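Side-chain contacts in triggering receptor expressed on myeloid cells 1 (Mus musculus, PDB 1U9K), which serves as a cell-surface receptor that amplifies inflammatory responses by multimerizing on ligand binding and signalling through the adapter TYROBP/DAP12: residues D10-E13 and G14-L17; P22-I25 and M26-A29; K68-P71 and S72-M75. All coordinates share one frame; numbering follows the deposited sequence.

Contact 1 of 3, residues D10-E13 and G14-L17; sequences DLVE and GQTL. With ZN (zinc ion), chain C.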
loop_
_atom_site.group_PDB
_atom_site.type_symbol
_atom_site.label_atom_id
_atom_site.label_comp_id
_atom_site.label_asym_id
_atom_site.label_seq_id
_atom_site.Cartn_x
_atom_site.Cartn_y
_atom_site.Cartn_z
ATOM N N ASP A 10 1.674 -11.308 -10.634
ATOM C CA ASP A 10 1.558 -12.790 -10.544
ATOM C C ASP A 10 2.753 -13.318 -9.778
ATOM O O ASP A 10 3.896 -13.089 -10.201
ATOM C CB ASP A 10 1.647 -13.386 -11.920
ATOM C CG ASP A 10 0.364 -13.343 -12.628
ATOM O OD1 ASP A 10 -0.574 -14.070 -12.195
ATOM O OD2 ASP A 10 0.214 -12.587 -13.608
ATOM N N LEU A 11 2.527 -13.994 -8.657
ATOM C CA LEU A 11 3.646 -14.437 -7.858
ATOM C C LEU A 11 3.307 -15.837 -7.337
ATOM O O LEU A 11 2.184 -16.276 -7.439
ATOM C CB LEU A 11 3.898 -13.495 -6.673
ATOM C CG LEU A 11 4.362 -12.108 -7.114
ATOM C CD1 LEU A 11 4.208 -11.219 -5.975
ATOM C CD2 LEU A 11 5.789 -12.133 -7.636
ATOM N N VAL A 12 4.342 -16.475 -6.810
ATOM C CA VAL A 12 4.270 -17.791 -6.247
ATOM C C VAL A 12 4.215 -17.595 -4.771
ATOM O O VAL A 12 4.859 -16.664 -4.214
ATOM C CB VAL A 12 5.465 -18.632 -6.633
ATOM C CG1 VAL A 12 5.271 -20.049 -6.139
ATOM C CG2 VAL A 12 5.584 -18.640 -8.115
ATOM N N GLU A 13 3.472 -18.469 -4.132
ATOM C CA GLU A 13 3.434 -18.494 -2.671
ATOM C C GLU A 13 4.831 -18.637 -2.029
ATOM O O GLU A 13 5.689 -19.380 -2.515
ATOM C CB GLU A 13 2.511 -19.608 -2.218
ATOM C CG GLU A 13 2.890 -20.971 -2.717
ATOM C CD GLU A 13 1.886 -22.019 -2.286
ATOM O OE1 GLU A 13 1.749 -22.155 -1.034
ATOM O OE2 GLU A 13 1.329 -22.738 -3.175
ATOM N N GLY A 14 5.069 -17.834 -0.989
ATOM C CA GLY A 14 6.356 -17.733 -0.344
ATOM C C GLY A 14 7.192 -16.545 -0.805
ATOM O O GLY A 14 8.174 -16.180 -0.160
ATOM N N GLN A 15 6.859 -15.980 -1.962
ATOM C CA GLN A 15 7.606 -14.837 -2.483
ATOM C C GLN A 15 7.175 -13.631 -1.660
ATOM O O GLN A 15 6.242 -13.724 -0.863
ATOM C CB GLN A 15 7.289 -14.570 -3.984
ATOM C CG GLN A 15 8.015 -15.526 -4.919
ATOM C CD GLN A 15 7.916 -15.083 -6.351
ATOM O OE1 GLN A 15 6.883 -15.289 -6.974
ATOM N NE2 GLN A 15 8.960 -14.443 -6.859
ATOM N N THR A 16 7.850 -12.532 -1.911
ATOM C CA THR A 16 7.514 -11.226 -1.352
ATOM C C THR A 16 7.024 -10.339 -2.499
ATOM O O THR A 16 7.631 -10.310 -3.600
ATOM C CB THR A 16 8.753 -10.592 -0.745
ATOM O OG1 THR A 16 9.202 -11.377 0.344
ATOM C CG2 THR A 16 8.453 -9.271 -0.167
ATOM N N LEU A 17 5.895 -9.701 -2.266
ATOM C CA LEU A 17 5.372 -8.680 -3.167
ATOM C C LEU A 17 6.020 -7.355 -2.841
ATOM O O LEU A 17 6.056 -6.982 -1.661
ATOM C CB LEU A 17 3.891 -8.544 -2.974
ATOM C CG LEU A 17 3.208 -7.390 -3.692
ATOM C CD1 LEU A 17 3.362 -7.591 -5.170
ATOM C CD2 LEU A 17 1.770 -7.176 -3.238
HETATM ZN ZN ZN C . 1.387 -22.812 -5.017
#

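Contact 2 of 3, residues P22-I25 and M26-A29; sequences PFNI and MKYA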
loop_
_atom_site.group_PDB
_atom_site.type_symbol
_atom_site.label_atom_id
_atom_site.label_comp_id
_atom_site.label_asym_id
_atom_site.label_seq_id
_atom_site.Cartn_x
_atom_site.Cartn_y
_atom_site.Cartn_z
ATOM N N PRO A 22 4.422 5.967 -6.269
ATOM C CA PRO A 22 4.784 7.378 -6.183
ATOM C C PRO A 22 3.665 8.198 -5.556
ATOM O O PRO A 22 2.494 7.868 -5.724
ATOM C CB PRO A 22 4.959 7.795 -7.654
ATOM C CG PRO A 22 5.106 6.632 -8.408
ATOM C CD PRO A 22 4.317 5.541 -7.667
ATOM N N PHE A 23 4.027 9.265 -4.851
ATOM C CA PHE A 23 3.046 10.252 -4.415
ATOM C C PHE A 23 3.542 11.658 -4.705
ATOM O O PHE A 23 4.731 11.928 -4.704
ATOM C CB PHE A 23 2.620 10.096 -2.963
ATOM C CG PHE A 23 3.715 10.322 -1.948
ATOM C CD1 PHE A 23 3.919 11.570 -1.433
ATOM C CD2 PHE A 23 4.482 9.271 -1.487
ATOM C CE1 PHE A 23 4.918 11.790 -0.501
ATOM C CE2 PHE A 23 5.471 9.473 -0.571
ATOM C CZ PHE A 23 5.690 10.756 -0.074
ATOM N N ASN A 24 2.604 12.560 -4.935
ATOM C CA ASN A 24 2.934 13.957 -5.184
ATOM C C ASN A 24 3.328 14.647 -3.877
ATOM O O ASN A 24 2.461 14.883 -3.021
ATOM C CB ASN A 24 1.714 14.611 -5.827
ATOM C CG ASN A 24 1.920 16.046 -6.111
ATOM O OD1 ASN A 24 2.650 16.721 -5.401
ATOM N ND2 ASN A 24 1.298 16.537 -7.160
ATOM N N ILE A 25 4.613 15.006 -3.731
ATOM C CA ILE A 25 5.143 15.598 -2.498
ATOM C C ILE A 25 4.590 16.969 -2.255
ATOM O O ILE A 25 4.492 17.375 -1.107
ATOM C CB ILE A 25 6.734 15.663 -2.508
ATOM C CG1 ILE A 25 7.316 14.348 -2.058
ATOM C CG2 ILE A 25 7.323 16.794 -1.588
ATOM C CD1 ILE A 25 7.667 14.309 -0.583
ATOM N N MET A 26 4.281 17.713 -3.308
ATOM C CA MET A 26 3.731 19.048 -3.110
ATOM C C MET A 26 2.394 18.994 -2.392
ATOM O O MET A 26 2.089 19.915 -1.649
ATOM C CB MET A 26 3.587 19.771 -4.449
ATOM C CG MET A 26 4.894 19.950 -5.201
ATOM S SD MET A 26 4.735 21.049 -6.621
ATOM C CE MET A 26 4.496 22.625 -5.805
ATOM N N LYS A 27 1.594 17.977 -2.661
ATOM C CA LYS A 27 0.264 17.843 -2.076
ATOM C C LYS A 27 0.218 17.027 -0.792
ATOM O O LYS A 27 -0.528 17.336 0.143
ATOM C CB LYS A 27 -0.670 17.198 -3.091
ATOM C CG LYS A 27 -0.962 18.080 -4.314
ATOM C CD LYS A 27 -2.399 17.932 -4.803
ATOM C CE LYS A 27 -2.555 16.792 -5.770
ATOM N NZ LYS A 27 -3.025 17.309 -7.115
ATOM N N TYR A 28 1.012 15.976 -0.733
ATOM C CA TYR A 28 0.798 14.925 0.243
ATOM C C TYR A 28 1.996 14.725 1.136
ATOM O O TYR A 28 2.053 13.712 1.766
ATOM C CB TYR A 28 0.413 13.607 -0.439
ATOM C CG TYR A 28 -0.797 13.747 -1.306
ATOM C CD1 TYR A 28 -2.003 14.211 -0.779
ATOM C CD2 TYR A 28 -0.747 13.426 -2.643
ATOM C CE1 TYR A 28 -3.118 14.320 -1.563
ATOM C CE2 TYR A 28 -1.905 13.525 -3.461
ATOM C CZ TYR A 28 -3.063 13.961 -2.900
ATOM O OH TYR A 28 -4.177 14.095 -3.671
ATOM N N ALA A 29 2.913 15.696 1.223
ATOM C CA ALA A 29 4.099 15.545 2.089
ATOM C C ALA A 29 3.662 15.261 3.548
ATOM O O ALA A 29 4.160 14.319 4.169
ATOM C CB ALA A 29 4.991 16.736 2.050
#

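Contact 3 of 3, residues K68-P71 and S72-M75; sequences KHDP and SEAM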
loop_
_atom_site.group_PDB
_atom_site.type_symbol
_atom_site.label_atom_id
_atom_site.label_comp_id
_atom_site.label_asym_id
_atom_site.label_seq_id
_atom_site.Cartn_x
_atom_site.Cartn_y
_atom_site.Cartn_z
ATOM N N LYS A 68 7.369 1.451 3.469
ATOM C CA LYS A 68 8.501 2.353 3.562
ATOM C C LYS A 68 8.011 3.657 3.010
ATOM O O LYS A 68 7.497 3.711 1.894
ATOM C CB LYS A 68 9.669 1.826 2.782
ATOM C CG LYS A 68 10.478 0.736 3.424
ATOM C CD LYS A 68 11.573 0.332 2.408
ATOM C CE LYS A 68 12.757 -0.458 3.045
ATOM N NZ LYS A 68 12.234 -1.856 3.136
ATOM N N HIS A 69 8.088 4.685 3.817
ATOM C CA HIS A 69 7.790 6.050 3.414
ATOM C C HIS A 69 9.083 6.753 3.071
ATOM O O HIS A 69 9.863 7.120 3.958
ATOM C CB HIS A 69 7.005 6.773 4.509
ATOM C CG HIS A 69 6.763 8.275 4.217
ATOM N ND1 HIS A 69 5.914 8.713 3.224
ATOM C CD2 HIS A 69 7.268 9.387 4.800
ATOM C CE1 HIS A 69 5.906 10.032 3.207
ATOM N NE2 HIS A 69 6.719 10.466 4.152
ATOM N N ASP A 70 9.287 7.013 1.776
ATOM C CA ASP A 70 10.513 7.555 1.277
ATOM C C ASP A 70 10.276 8.872 0.564
ATOM O O ASP A 70 10.400 8.954 -0.638
ATOM C CB ASP A 70 11.138 6.513 0.351
ATOM C CG ASP A 70 12.589 6.752 0.048
ATOM O OD1 ASP A 70 13.156 7.880 0.196
ATOM O OD2 ASP A 70 13.238 5.817 -0.434
ATOM N N PRO A 71 10.032 9.942 1.303
ATOM C CA PRO A 71 9.723 11.223 0.660
ATOM C C PRO A 71 10.880 11.787 -0.098
ATOM O O PRO A 71 10.644 12.573 -1.047
ATOM C CB PRO A 71 9.287 12.154 1.859
ATOM C CG PRO A 71 9.938 11.481 3.095
ATOM C CD PRO A 71 10.005 10.029 2.781
ATOM N N SER A 72 12.128 11.445 0.273
ATOM C CA SER A 72 13.266 11.811 -0.529
ATOM C C SER A 72 13.146 11.377 -1.992
ATOM O O SER A 72 13.686 12.036 -2.834
ATOM C CB SER A 72 14.550 11.174 0.012
ATOM O OG SER A 72 15.635 11.734 -0.711
ATOM N N GLU A 73 12.418 10.309 -2.259
ATOM C CA GLU A 73 12.201 9.784 -3.625
ATOM C C GLU A 73 10.737 9.971 -4.067
ATOM O O GLU A 73 10.336 9.434 -5.079
ATOM C CB GLU A 73 12.578 8.288 -3.714
ATOM C CG GLU A 73 14.046 7.912 -3.539
ATOM C CD GLU A 73 14.310 6.382 -3.557
ATOM O OE1 GLU A 73 13.386 5.561 -3.737
ATOM O OE2 GLU A 73 15.375 5.928 -3.276
ATOM N N ALA A 74 9.957 10.691 -3.267
ATOM C CA ALA A 74 8.527 10.890 -3.456
ATOM C C ALA A 74 7.850 9.541 -3.693
ATOM O O ALA A 74 7.107 9.364 -4.654
ATOM C CB ALA A 74 8.287 11.829 -4.624
ATOM N N MET A 75 8.130 8.585 -2.804
ATOM C CA MET A 75 7.828 7.170 -3.001
ATOM C C MET A 75 7.329 6.540 -1.680
ATOM O O MET A 75 7.888 6.763 -0.605
ATOM C CB MET A 75 9.102 6.433 -3.497
ATOM C CG MET A 75 9.023 4.910 -3.701
ATOM S SD MET A 75 7.781 4.497 -4.960
ATOM C CE MET A 75 8.326 5.502 -6.448
HETATM O O HOH W 1 13.238 9.450 2.394
#

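Contact 1 of 3, residues D10-E13 and G14-L17
V12 and Q15 face each other across a type II beta turn that leads the chain out of strand 7-11 and on toward strand 17-22. The bond that closes it runs from Q15 N to V12 O (3.1 Å), the donor lying somewhat out of the carbonyl plane. G14 holds the third position of the turn at a phi of 98°, where a beta carbon would be driven into the carbonyl oxygen of E13; glycine is the usual solution here in turns of this type.

The side chain of Q15 folds back to add a second link. Its OE1 lies 2.8 Å from V12 N, which meets it in the carbonyl plane on a lone pair, in a nearly straight bond (173° at the hydrogen). The first torsion sets this up by placing Q15 CG beside its own backbone N (chi1 -78°), after which the chain runs extended. The L11 side chain crosses that of Q15 at about a right angle, with CD2 3.4 Å from Q15 OE1, while its other methyl, CD1, meets L17 CD1 at 3.8 Å. Both leucines also touch L83 and L111. E13 heads away from the turn and carries OE2 to within 1.8 Å of a zinc ion, which T114 OXT also binds.

One residue, Q15, thus grips both the N-H and the C=O of V12, so a turn at the surface of the domain is held by amide chemistry as well as by leucine contacts. Because the natural receptor continues beyond T114, a zinc site built on that terminal carboxylate probably belongs to the extracellular fragment alone.

Contact 2 of 3, residues P22-I25 and M26-A29
N24 turns its side chain onto the first turn of helix 25-28 and caps it. With CG anti to the backbone N (chi1 179°), OD1 doubles back over the helix start and accepts from K27 N at 3.2 Å, the donor standing well above the amide plane, and more weakly from M26 N at 2.8 Å. The backbone carbonyl of the same residue takes the next N-H: Y28 N lies 2.9 Å from N24 O, nearly along the C=O axis. N24 therefore occupies the N-cap, and its two oxygens meet three successive amides.

Around these capping bonds sit the carbon contacts. K27 CG rests 3.9 Å from N24 ND2, the two side chains crossing obliquely, and K27 CB covers one face of the Y28 ring. On the other flank F23 CD1 comes to 4.2 Å from Y28 CB as the two aromatic side chains slide past each other in opposite directions.

Further out, K33 of strand 32-37 touches both aromatic residues: its NZ bonds to Y28 O and it makes a cation-pi contact with F23. The short helix thus bridges strands 17-22 and 32-37, the B-to-C connection of the V-type domain that corresponds to CDR1 in antibodies, with Y28 against V103 of strand 103-113.

Contact 3 of 3, residues K68-P71 and S72-M75
D70 and M75 join strands 65-70 and 75-80 by two backbone bonds, as an antiparallel hydrogen-bonded pair. D70 N reaches M75 O at 2.8 Å, and M75 N returns to D70 O at 3.2 Å. The latter oxygen does double duty, since E73 N also donates to it at 2.9 Å; the two donors approach from opposite faces of the carbonyl plane. One residue further on, A74 N bonds to P71 O (3.0 Å), tightening the short 3-10 turn that links the strands.

Among the side chains, electrostatics and solvent dominate. CG of D70 stands anti to its backbone N (chi1 -164°), which swings the carboxylate forward over the turn. There OD1 accepts a hydrogen bond from a water at 2.7 Å, and the same water accepts from S72 N, so the aspartate supports the first amide of the turn at one remove. OD2 instead meets E73 OE1 at 3.3 Å, the two carboxylate planes 31° apart. Such a pair of like charges would be expected to raise the proton affinity of one partner or to rely on screening by solvent. With an alanine in place of D70, the bridging water would lose its carboxylate acceptor and would probably hold the S72 amide less firmly.

Apolar contact is local: P71 CD lies over one face of the H69 ring, 3.4 Å above its plane and offset toward the rim.

A74 and M75 both stand opposite D70, which makes this a G1 beta bulge, and A74 takes the left-handed backbone conformation (phi 49°) that glycine commonly fills in this motif. The bulge closes the hairpin between strands D and E of the V-type immunoglobulin domain.

In the fold
The three contacts lie in connections between strands, at the ends of one immunoglobulin sandwich. Contacts 2 and 3 are neighbours, their centres 9 Å apart: F23 N lies 3.1 Å from A74 O, probably as a hydrogen bond, F23 CZ packs 3.4 Å from H69 CE1, and I25 rests on P71, so the CDR1-like helix leans on the D-E hairpin. Contact 1 lies on the opposite side of the chain's centre from contact 2, with about 29 Å between their centres, and about 24 Å separates its centre from that of contact 3. Zinc marks both ends: E13 of contact 1 binds one ion directly, whereas the Y28 side chain in contact 2 lies about 5 Å from a bound zinc.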